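Local coordinates for protein phosphoethanolamine N-methyltransferase 1 (Haemonchus contortus, PDB 4KRG) that transfers a methyl group from S-adenosylmethionine to the amine of phosphoethanolamine, a step in the nematode route to phosphocholine, at residues S31-Q36 with I68-T73; H157-C162 with C217-Y222; P165-G168 with A173-H176. One frame throughout, in Å; residues are numbered along the deposited sequence.

Interaction 1 of 3, residues S31-Q36 with I68-T73; sequences SMMLNQ and IGRFTT. With SAH (S-adenosyl-L-homocysteine), chain D; OPE (phosphoric acid mono-(2-amino-ethyl) ester), chain C.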
loop_
_atom_site.group_PDB
_atom_site.type_symbol
_atom_site.label_atom_id
_atom_site.label_comp_id
_atom_site.label_asym_id
_atom_site.label_seq_id
_atom_site.Cartn_x
_atom_site.Cartn_y
_atom_site.Cartn_z
ATOM N N SER A 31 3.969 17.630 -16.965
ATOM C CA SER A 31 3.468 18.338 -15.789
ATOM C C SER A 31 2.688 17.434 -14.839
ATOM O O SER A 31 2.844 17.518 -13.615
ATOM C CB SER A 31 2.597 19.521 -16.202
ATOM O OG SER A 31 3.396 20.569 -16.713
HETATM N N MSE A 32 1.853 16.573 -15.413
HETATM C CA MSE A 32 1.009 15.662 -14.650
HETATM C C MSE A 32 1.844 14.756 -13.773
HETATM O O MSE A 32 1.437 14.378 -12.679
HETATM C CB MSE A 32 0.177 14.795 -15.598
HETATM C CG MSE A 32 -0.746 15.571 -16.518
HETATM SE SE MSE A 32 -1.960 16.770 -15.543
HETATM C CE MSE A 32 -0.891 18.399 -15.591
HETATM N N MSE A 33 3.017 14.400 -14.271
HETATM C CA MSE A 33 3.870 13.466 -13.564
HETATM C C MSE A 33 5.079 14.174 -12.978
HETATM O O MSE A 33 5.852 13.564 -12.248
HETATM C CB MSE A 33 4.287 12.337 -14.499
HETATM C CG MSE A 33 3.100 11.717 -15.236
HETATM SE SE MSE A 33 3.606 10.146 -16.285
HETATM C CE MSE A 33 3.416 8.761 -14.907
ATOM N N LEU A 34 5.208 15.468 -13.278
ATOM C CA LEU A 34 6.358 16.273 -12.848
ATOM C C LEU A 34 7.678 15.572 -13.175
ATOM O O LEU A 34 8.549 15.405 -12.321
ATOM C CB LEU A 34 6.261 16.649 -11.362
ATOM C CG LEU A 34 5.109 17.622 -11.077
ATOM C CD1 LEU A 34 4.959 17.904 -9.590
ATOM C CD2 LEU A 34 5.314 18.922 -11.839
ATOM N N ASN A 35 7.809 15.174 -14.436
ATOM C CA ASN A 35 8.926 14.368 -14.905
ATOM C C ASN A 35 9.303 14.805 -16.305
ATOM O O ASN A 35 8.443 14.900 -17.174
ATOM C CB ASN A 35 8.529 12.890 -14.917
ATOM C CG ASN A 35 9.689 11.972 -15.226
ATOM O OD1 ASN A 35 10.194 11.947 -16.346
ATOM N ND2 ASN A 35 10.101 11.188 -14.237
ATOM N N GLN A 36 10.590 15.061 -16.525
ATOM C CA GLN A 36 11.054 15.611 -17.797
ATOM C C GLN A 36 10.881 14.618 -18.938
ATOM O O GLN A 36 10.880 14.999 -20.107
ATOM C CB GLN A 36 12.520 16.046 -17.701
ATOM C CG GLN A 36 12.861 16.903 -16.484
ATOM C CD GLN A 36 14.183 17.651 -16.635
ATOM O OE1 GLN A 36 14.423 18.314 -17.647
ATOM N NE2 GLN A 36 15.043 17.549 -15.626
ATOM N N ILE A 68 -5.147 17.078 -17.234
ATOM C CA ILE A 68 -5.427 16.958 -18.662
ATOM C C ILE A 68 -6.214 15.690 -18.992
ATOM O O ILE A 68 -6.539 15.433 -20.156
ATOM C CB ILE A 68 -4.143 17.005 -19.504
ATOM C CG1 ILE A 68 -3.252 15.797 -19.194
ATOM C CG2 ILE A 68 -3.411 18.325 -19.281
ATOM C CD1 ILE A 68 -2.011 15.709 -20.078
ATOM N N GLY A 69 -6.479 14.889 -17.965
ATOM C CA GLY A 69 -7.452 13.819 -18.042
ATOM C C GLY A 69 -6.987 12.488 -18.580
ATOM O O GLY A 69 -7.792 11.742 -19.142
ATOM N N ARG A 70 -5.710 12.159 -18.410
ATOM C CA ARG A 70 -5.214 10.900 -18.971
ATOM C C ARG A 70 -5.925 9.658 -18.413
ATOM O O ARG A 70 -6.037 8.652 -19.096
ATOM C CB ARG A 70 -3.690 10.792 -18.863
ATOM C CG ARG A 70 -3.156 10.902 -17.470
ATOM C CD ARG A 70 -1.638 11.031 -17.442
ATOM N NE ARG A 70 -1.177 10.829 -16.078
ATOM C CZ ARG A 70 -0.702 9.690 -15.588
ATOM N NH1 ARG A 70 -0.576 8.612 -16.347
ATOM N NH2 ARG A 70 -0.345 9.638 -14.324
ATOM N N PHE A 71 -6.420 9.734 -17.185
ATOM C CA PHE A 71 -7.244 8.656 -16.649
ATOM C C PHE A 71 -8.701 8.798 -17.086
ATOM O O PHE A 71 -9.352 7.807 -17.424
ATOM C CB PHE A 71 -7.159 8.611 -15.124
ATOM C CG PHE A 71 -5.825 8.171 -14.607
ATOM C CD1 PHE A 71 -5.435 6.846 -14.709
ATOM C CD2 PHE A 71 -4.963 9.076 -14.014
ATOM C CE1 PHE A 71 -4.199 6.427 -14.228
ATOM C CE2 PHE A 71 -3.726 8.662 -13.530
ATOM C CZ PHE A 71 -3.348 7.335 -13.642
ATOM N N THR A 72 -9.207 10.030 -17.063
ATOM C CA THR A 72 -10.582 10.319 -17.471
ATOM C C THR A 72 -10.875 9.709 -18.828
ATOM O O THR A 72 -11.918 9.091 -19.031
ATOM C CB THR A 72 -10.845 11.838 -17.515
ATOM O OG1 THR A 72 -10.891 12.347 -16.180
ATOM C CG2 THR A 72 -12.166 12.143 -18.200
ATOM N N THR A 73 -9.925 9.862 -19.743
ATOM C CA THR A 73 -10.044 9.339 -21.096
ATOM C C THR A 73 -10.400 7.853 -21.121
ATOM O O THR A 73 -11.292 7.439 -21.855
ATOM C CB THR A 73 -8.747 9.583 -21.889
ATOM O OG1 THR A 73 -8.545 10.994 -22.038
ATOM C CG2 THR A 73 -8.833 8.950 -23.260
HETATM N N SAH D . -4.226 13.004 -11.439
HETATM C CA SAH D . -3.622 13.403 -12.720
HETATM C CB SAH D . -2.758 14.688 -12.482
HETATM C CG SAH D . -1.704 14.533 -11.388
HETATM S SD SAH D . -0.841 16.060 -10.919
HETATM C C SAH D . -2.816 12.307 -13.292
HETATM O O SAH D . -2.211 11.546 -12.552
HETATM O OXT SAH D . -2.513 12.362 -14.464
HETATM C "C5'" SAH D . -1.990 16.945 -9.833
HETATM C "C4'" SAH D . -3.235 17.409 -10.361
HETATM O "O4'" SAH D . -4.160 17.658 -9.270
HETATM C "C3'" SAH D . -3.076 18.691 -11.075
HETATM O "O3'" SAH D . -3.923 18.705 -12.202
HETATM C "C2'" SAH D . -3.524 19.693 -10.118
HETATM O "O2'" SAH D . -4.009 20.833 -10.771
HETATM C "C1'" SAH D . -4.594 18.979 -9.382
HETATM N N9 SAH D . -4.885 19.554 -8.022
HETATM C C8 SAH D . -4.043 19.672 -6.988
HETATM N N7 SAH D . -4.756 20.095 -5.942
HETATM C C5 SAH D . -6.034 20.240 -6.297
HETATM C C6 SAH D . -7.193 20.651 -5.619
HETATM N N6 SAH D . -7.158 21.017 -4.294
HETATM N N1 SAH D . -8.351 20.675 -6.303
HETATM C C2 SAH D . -8.418 20.326 -7.583
HETATM N N3 SAH D . -7.325 19.931 -8.257
HETATM C C4 SAH D . -6.130 19.877 -7.642
HETATM C CA OPE C . 4.453 13.682 -9.025
HETATM C CB OPE C . 3.428 14.230 -9.962
HETATM O O1 OPE C . 7.161 13.993 -8.110
HETATM O O2 OPE C . 5.881 13.035 -6.252
HETATM O O3 OPE C . 6.327 15.487 -6.276
HETATM O O4 OPE C . 4.738 14.472 -7.929
HETATM N N OPE C . 2.180 14.665 -9.391
HETATM P P OPE C . 6.055 14.258 -7.115
#

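Interaction 2 of 3, residues H157-C162 with C217-Y222; sequences HLRESC and CSVPTY. With OPE (phosphoric acid mono-(2-amino-ethyl) ester), chain C.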
loop_
_atom_site.group_PDB
_atom_site.type_symbol
_atom_site.label_atom_id
_atom_site.label_comp_id
_atom_site.label_asym_id
_atom_site.label_seq_id
_atom_site.Cartn_x
_atom_site.Cartn_y
_atom_site.Cartn_z
ATOM N N HIS A 157 -10.214 5.123 -5.001
ATOM C CA HIS A 157 -8.826 4.837 -5.313
ATOM C C HIS A 157 -7.988 6.057 -4.966
ATOM O O HIS A 157 -8.327 7.179 -5.345
ATOM C CB HIS A 157 -8.645 4.510 -6.795
ATOM C CG HIS A 157 -7.211 4.337 -7.194
ATOM N ND1 HIS A 157 -6.403 5.398 -7.535
ATOM C CD2 HIS A 157 -6.445 3.225 -7.296
ATOM C CE1 HIS A 157 -5.193 4.949 -7.832
ATOM N NE2 HIS A 157 -5.193 3.638 -7.689
ATOM N N LEU A 158 -6.885 5.830 -4.257
ATOM C CA LEU A 158 -5.925 6.891 -3.989
ATOM C C LEU A 158 -4.531 6.393 -4.327
ATOM O O LEU A 158 -4.251 5.213 -4.216
ATOM C CB LEU A 158 -5.996 7.309 -2.528
ATOM C CG LEU A 158 -7.387 7.767 -2.082
ATOM C CD1 LEU A 158 -7.750 7.118 -0.759
ATOM C CD2 LEU A 158 -7.436 9.272 -1.960
ATOM N N ARG A 159 -3.670 7.302 -4.758
ATOM C CA ARG A 159 -2.277 6.988 -5.034
ATOM C C ARG A 159 -1.467 8.211 -4.655
ATOM O O ARG A 159 -1.759 9.316 -5.113
ATOM C CB ARG A 159 -2.072 6.686 -6.516
ATOM C CG ARG A 159 -0.617 6.414 -6.880
ATOM C CD ARG A 159 0.112 7.646 -7.404
ATOM N NE ARG A 159 1.398 7.272 -7.987
ATOM C CZ ARG A 159 1.554 6.837 -9.234
ATOM N NH1 ARG A 159 0.507 6.727 -10.045
ATOM N NH2 ARG A 159 2.761 6.513 -9.671
ATOM N N GLU A 160 -0.452 8.033 -3.818
ATOM C CA GLU A 160 0.307 9.183 -3.360
ATOM C C GLU A 160 1.809 8.938 -3.395
ATOM O O GLU A 160 2.264 7.803 -3.253
ATOM C CB GLU A 160 -0.118 9.578 -1.941
ATOM C CG GLU A 160 -1.603 9.838 -1.768
ATOM C CD GLU A 160 -2.089 11.064 -2.533
ATOM O OE1 GLU A 160 -1.264 11.966 -2.808
ATOM O OE2 GLU A 160 -3.297 11.133 -2.856
ATOM N N SER A 161 2.573 10.007 -3.596
ATOM C CA SER A 161 4.014 9.942 -3.425
ATOM C C SER A 161 4.258 9.925 -1.931
ATOM O O SER A 161 4.016 10.921 -1.239
ATOM C CB SER A 161 4.698 11.159 -4.036
ATOM O OG SER A 161 4.460 11.216 -5.425
ATOM N N CYS A 162 4.719 8.792 -1.423
ATOM C CA CYS A 162 4.918 8.675 0.008
ATOM C C CYS A 162 6.379 8.900 0.381
ATOM O O CYS A 162 7.277 8.411 -0.301
ATOM C CB CYS A 162 4.404 7.322 0.509
ATOM S SG CYS A 162 2.609 7.140 0.342
ATOM N N CYS A 217 -0.123 -1.199 -2.371
ATOM C CA CYS A 217 0.823 -1.721 -3.348
ATOM C C CYS A 217 1.672 -0.591 -3.881
ATOM O O CYS A 217 1.241 0.552 -3.888
ATOM C CB CYS A 217 0.078 -2.365 -4.516
ATOM S SG CYS A 217 -0.842 -3.864 -4.128
ATOM N N SER A 218 2.874 -0.926 -4.328
ATOM C CA SER A 218 3.767 0.023 -4.980
ATOM C C SER A 218 3.483 -0.026 -6.473
ATOM O O SER A 218 3.318 -1.103 -7.045
ATOM C CB SER A 218 5.225 -0.375 -4.755
ATOM O OG SER A 218 5.563 -0.426 -3.388
ATOM N N VAL A 219 3.436 1.133 -7.111
ATOM C CA VAL A 219 3.162 1.194 -8.539
ATOM C C VAL A 219 4.329 0.566 -9.297
ATOM O O VAL A 219 5.462 1.044 -9.189
ATOM C CB VAL A 219 2.973 2.650 -8.979
ATOM C CG1 VAL A 219 2.744 2.731 -10.483
ATOM C CG2 VAL A 219 1.822 3.283 -8.216
ATOM N N PRO A 220 4.066 -0.527 -10.044
ATOM C CA PRO A 220 5.120 -1.310 -10.712
ATOM C C PRO A 220 6.070 -0.501 -11.591
ATOM O O PRO A 220 7.283 -0.692 -11.503
ATOM C CB PRO A 220 4.322 -2.311 -11.556
ATOM C CG PRO A 220 3.082 -2.517 -10.770
ATOM C CD PRO A 220 2.748 -1.174 -10.181
ATOM N N THR A 221 5.530 0.393 -12.411
ATOM C CA THR A 221 6.340 1.249 -13.279
ATOM C C THR A 221 7.388 2.081 -12.533
ATOM O O THR A 221 8.494 2.300 -13.032
ATOM C CB THR A 221 5.436 2.186 -14.088
ATOM O OG1 THR A 221 4.548 1.398 -14.887
ATOM C CG2 THR A 221 6.250 3.098 -14.986
ATOM N N TYR A 222 7.038 2.551 -11.342
ATOM C CA TYR A 222 7.969 3.360 -10.563
ATOM C C TYR A 222 9.056 2.545 -9.881
ATOM O O TYR A 222 10.128 3.063 -9.579
ATOM C CB TYR A 222 7.230 4.283 -9.597
ATOM C CG TYR A 222 6.852 5.566 -10.286
ATOM C CD1 TYR A 222 7.697 6.661 -10.252
ATOM C CD2 TYR A 222 5.681 5.666 -11.022
ATOM C CE1 TYR A 222 7.381 7.831 -10.902
ATOM C CE2 TYR A 222 5.348 6.839 -11.683
ATOM C CZ TYR A 222 6.204 7.918 -11.615
ATOM O OH TYR A 222 5.892 9.088 -12.259
HETATM C CA OPE C . 4.453 13.682 -9.025
HETATM C CB OPE C . 3.428 14.230 -9.962
HETATM O O1 OPE C . 7.161 13.993 -8.110
HETATM O O2 OPE C . 5.881 13.035 -6.252
HETATM O O3 OPE C . 6.327 15.487 -6.276
HETATM O O4 OPE C . 4.738 14.472 -7.929
HETATM N N OPE C . 2.180 14.665 -9.391
HETATM P P OPE C . 6.055 14.258 -7.115
#

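Interaction 3 of 3, residues P165-G168 with A173-H176; sequences PSTG and ATMH. With OPE (phosphoric acid mono-(2-amino-ethyl) ester), chain C.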
loop_
_atom_site.group_PDB
_atom_site.type_symbol
_atom_site.label_atom_id
_atom_site.label_comp_id
_atom_site.label_asym_id
_atom_site.label_seq_id
_atom_site.Cartn_x
_atom_site.Cartn_y
_atom_site.Cartn_z
ATOM N N PRO A 165 9.585 12.568 -3.216
ATOM C CA PRO A 165 8.955 12.771 -4.523
ATOM C C PRO A 165 9.073 11.532 -5.400
ATOM O O PRO A 165 9.967 10.711 -5.191
ATOM C CB PRO A 165 9.769 13.921 -5.130
ATOM C CG PRO A 165 10.384 14.615 -3.958
ATOM C CD PRO A 165 10.693 13.513 -2.988
ATOM N N SER A 166 8.184 11.413 -6.376
ATOM C CA SER A 166 8.193 10.278 -7.288
ATOM C C SER A 166 9.568 10.074 -7.892
ATOM O O SER A 166 10.023 8.945 -8.051
ATOM C CB SER A 166 7.180 10.488 -8.405
ATOM O OG SER A 166 7.557 11.571 -9.227
ATOM N N THR A 167 10.225 11.185 -8.214
ATOM C CA THR A 167 11.554 11.169 -8.809
ATOM C C THR A 167 12.679 11.193 -7.769
ATOM O O THR A 167 13.809 11.538 -8.087
ATOM C CB THR A 167 11.741 12.342 -9.793
ATOM O OG1 THR A 167 11.371 13.571 -9.150
ATOM C CG2 THR A 167 10.886 12.139 -11.032
ATOM N N GLY A 168 12.371 10.833 -6.529
ATOM C CA GLY A 168 13.402 10.667 -5.519
ATOM C C GLY A 168 14.110 11.955 -5.137
ATOM O O GLY A 168 13.743 13.033 -5.604
ATOM N N ALA A 173 15.455 13.926 -13.320
ATOM C CA ALA A 173 14.171 13.596 -13.910
ATOM C C ALA A 173 13.098 14.604 -13.511
ATOM O O ALA A 173 12.129 14.803 -14.234
ATOM C CB ALA A 173 13.752 12.203 -13.488
ATOM N N THR A 174 13.265 15.234 -12.356
ATOM C CA THR A 174 12.209 16.076 -11.814
ATOM C C THR A 174 11.925 17.338 -12.624
ATOM O O THR A 174 12.806 17.889 -13.284
ATOM C CB THR A 174 12.476 16.465 -10.351
ATOM O OG1 THR A 174 11.247 16.877 -9.740
ATOM C CG2 THR A 174 13.500 17.589 -10.261
HETATM N N MSE A 175 10.667 17.771 -12.571
HETATM C CA MSE A 175 10.253 19.043 -13.149
HETATM C C MSE A 175 10.108 20.067 -12.040
HETATM O O MSE A 175 9.735 21.217 -12.280
HETATM C CB MSE A 175 8.921 18.902 -13.879
HETATM C CG MSE A 175 9.023 18.237 -15.226
HETATM SE SE MSE A 175 10.139 19.232 -16.459
HETATM C CE MSE A 175 9.002 20.798 -16.677
ATOM N N HIS A 176 10.392 19.634 -10.818
ATOM C CA HIS A 176 10.429 20.546 -9.689
ATOM C C HIS A 176 11.547 21.555 -9.877
ATOM O O HIS A 176 12.520 21.295 -10.587
ATOM C CB HIS A 176 10.646 19.784 -8.386
ATOM C CG HIS A 176 9.407 19.125 -7.867
ATOM N ND1 HIS A 176 8.338 19.838 -7.387
ATOM C CD2 HIS A 176 9.080 17.814 -7.751
ATOM C CE1 HIS A 176 7.394 18.998 -6.995
ATOM N NE2 HIS A 176 7.816 17.768 -7.206
HETATM C CA OPE C . 4.453 13.682 -9.025
HETATM C CB OPE C . 3.428 14.230 -9.962
HETATM O O1 OPE C . 7.161 13.993 -8.110
HETATM O O2 OPE C . 5.881 13.035 -6.252
HETATM O O3 OPE C . 6.327 15.487 -6.276
HETATM O O4 OPE C . 4.738 14.472 -7.929
HETATM N N OPE C . 2.180 14.665 -9.391
HETATM P P OPE C . 6.055 14.258 -7.115
HETATM O O HOH W 1 9.339 14.953 -9.735
#

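Interaction 1 of 3, residues S31-Q36 with I68-T73
Met32 and Ile68 bring the two backbones closest, with their CA atoms 7.7 Å apart. Helix 29-33 stops here in a Schellman motif whose C-prime residue, Leu34, has positive phi, while residues 68-73 pass through Gly69 into helix 70-78. Met32, a selenomethionine introduced by labelling, bends at chi2 and chi3 and crosses the Ile68 side chain at a slant. Its CG rests 3.7 Å from CG1 of Ile68, and its SE lies 3.6 Å from the backbone N of Ile68.

Arg70 reaches past this apolar patch. Its CG sits between the backbone N and the carbonyl carbon (chi1 58°), and from there the chain runs extended to NE, which carries the guanidinium to the carboxylate of the bound S-adenosylhomocysteine. NE donates to OXT at 2.6 Å and NH2 donates to O at 3.2 Å; both bonds are bent, the first with an N-H...O angle of 134°. CE2 of Phe71 lies over one face of the guanidinium near its rim and CG of selenomethionine Met33 over the opposite face, so the group is flanked on both faces, while NH1 makes a salt bridge to Glu42.

The carbonyl O of Met32 turns to both ligands: it is 3.3 Å from SD of the cofactor product and accepts a weak hydrogen bond from N of phosphoethanolamine at 3.4 Å. That amine stands 3.7 Å from SD. With S-adenosylmethionine bound, the same carbonyl would probably lie beside the positive sulfonium, consistent with a role in aligning methyl donor and acceptor.

Interaction 2 of 3, residues H157-C162 with C217-Y222
Arg159 meets Val219 and Tyr222 with its guanidinium, using a face for the first and an edge for the second. CG2 of Val219 is centred over one face, 3.7 Å from CZ of Arg159, and the two side chains cross at about a right angle. Tyr222 comes to the rim instead: its CE2 lies 3.3 Å from NH2 of Arg159 and near the guanidinium plane, with the ring turned 89° to that plane. The ring is approached obliquely by NH2.

Getting there requires a bent arginine. With CG anti to the backbone N (chi1 177°) and a sharp turn at chi2 (-96°), the chain leaves strand 154-161 and spans the gap to residues 217-222, where the nearest CA atoms, those of Arg159 and Val219, are 8.7 Å apart. All three touching residues are buried, so the polar rim of the guanidinium needs partners from around it: NH2 forms a salt bridge with Asp45, NH1 bonds to Asn128 and NE to Gln231. These fix its rotation and leave Val219 to press on the flat side.

Two residues along the strand, Ser161 OG donates to O2 of phosphoethanolamine at 2.5 Å, a very short separation whose exact length is best read with caution. Gln231 also bonds to this hydroxyl, so one amide side chain links Arg159 to the substrate contact. Strand 154-161 runs parallel to 122-126 and antiparallel to 231-240, an arrangement characteristic of the Rossmann-like methyltransferase fold, with the substrate site at the strand's C-terminal end.

Interaction 3 of 3, residues P165-G168 with A173-H176
Ala173 opens the contact with its CB packed 3.8 Å from CG2 of Thr167, a methyl-to-methyl touch. Residues 165-168 facing it form a type I beta turn, closed by the Gly168 N to Pro165 O bond.

Thr174 follows, its side chain at about a right angle to that of Thr167, and its CB lies 3.3 Å from Thr167 OG1. Both hydroxyls donate to one water, the Thr174 OG1 bond measuring 2.7 Å. The water in turn donates to O1 of phosphoethanolamine at 2.9 Å, so the two threonines reach the phosphate through a shared intermediary. Thr174 OG1, placed opposite its own backbone N (chi1 -160°), serves a second purpose: it accepts from the N of His176 at 3.1 Å, which makes an ST turn.

Met175, a selenomethionine from labelling, sends its side chain away from the turn, and its backbone pairs with Leu34.

His176 completes the segment. Its NE2 donates to phosphate O3 at 2.9 Å; the bond is nearly straight (N-H...O 169°), and O3 lies in the ring plane at its edge. Ser166 grips the phosphate from the turn, where the backbone N of Ser166 donates to O2 of phosphoethanolamine at 2.8 Å. Set between the backbone N and the carbonyl carbon by a chi1 of 66°, Ser166 OG donates to O1 of phosphoethanolamine at 2.7 Å. Each of the phosphate oxygens O1, O2 and O3 thereby has a donor. Tyr186 also bonds the ligand. The pair of loop segments between strand 154-161 and helix 189-198 thus forms a phosphate-binding wall of the phosphoethanolamine pocket, built on a beta turn and an ST turn.

In the fold
Interactions 1 and 2 are buried, whereas interaction 3 is partly exposed and built from loops; all three touch phosphoethanolamine. Interaction 1 works at its amine end, beside the cofactor product, while interaction 3 holds the phosphate with a histidine N-H, a serine hydroxyl and backbone N-H, and a water. Interaction 2 lies nearest the centre of the chain and adds one hydroxyl to the phosphate from a strand end. Asp45 joins the first two: it pairs firmly with Arg159 and only weakly with Arg70. Met33 also packs on Tyr222, which in turn touches Ser166. Residues 31-36 and 173-176 are probably tied by backbone bonds, Gln36 to Ala173 and Met175 to Leu34.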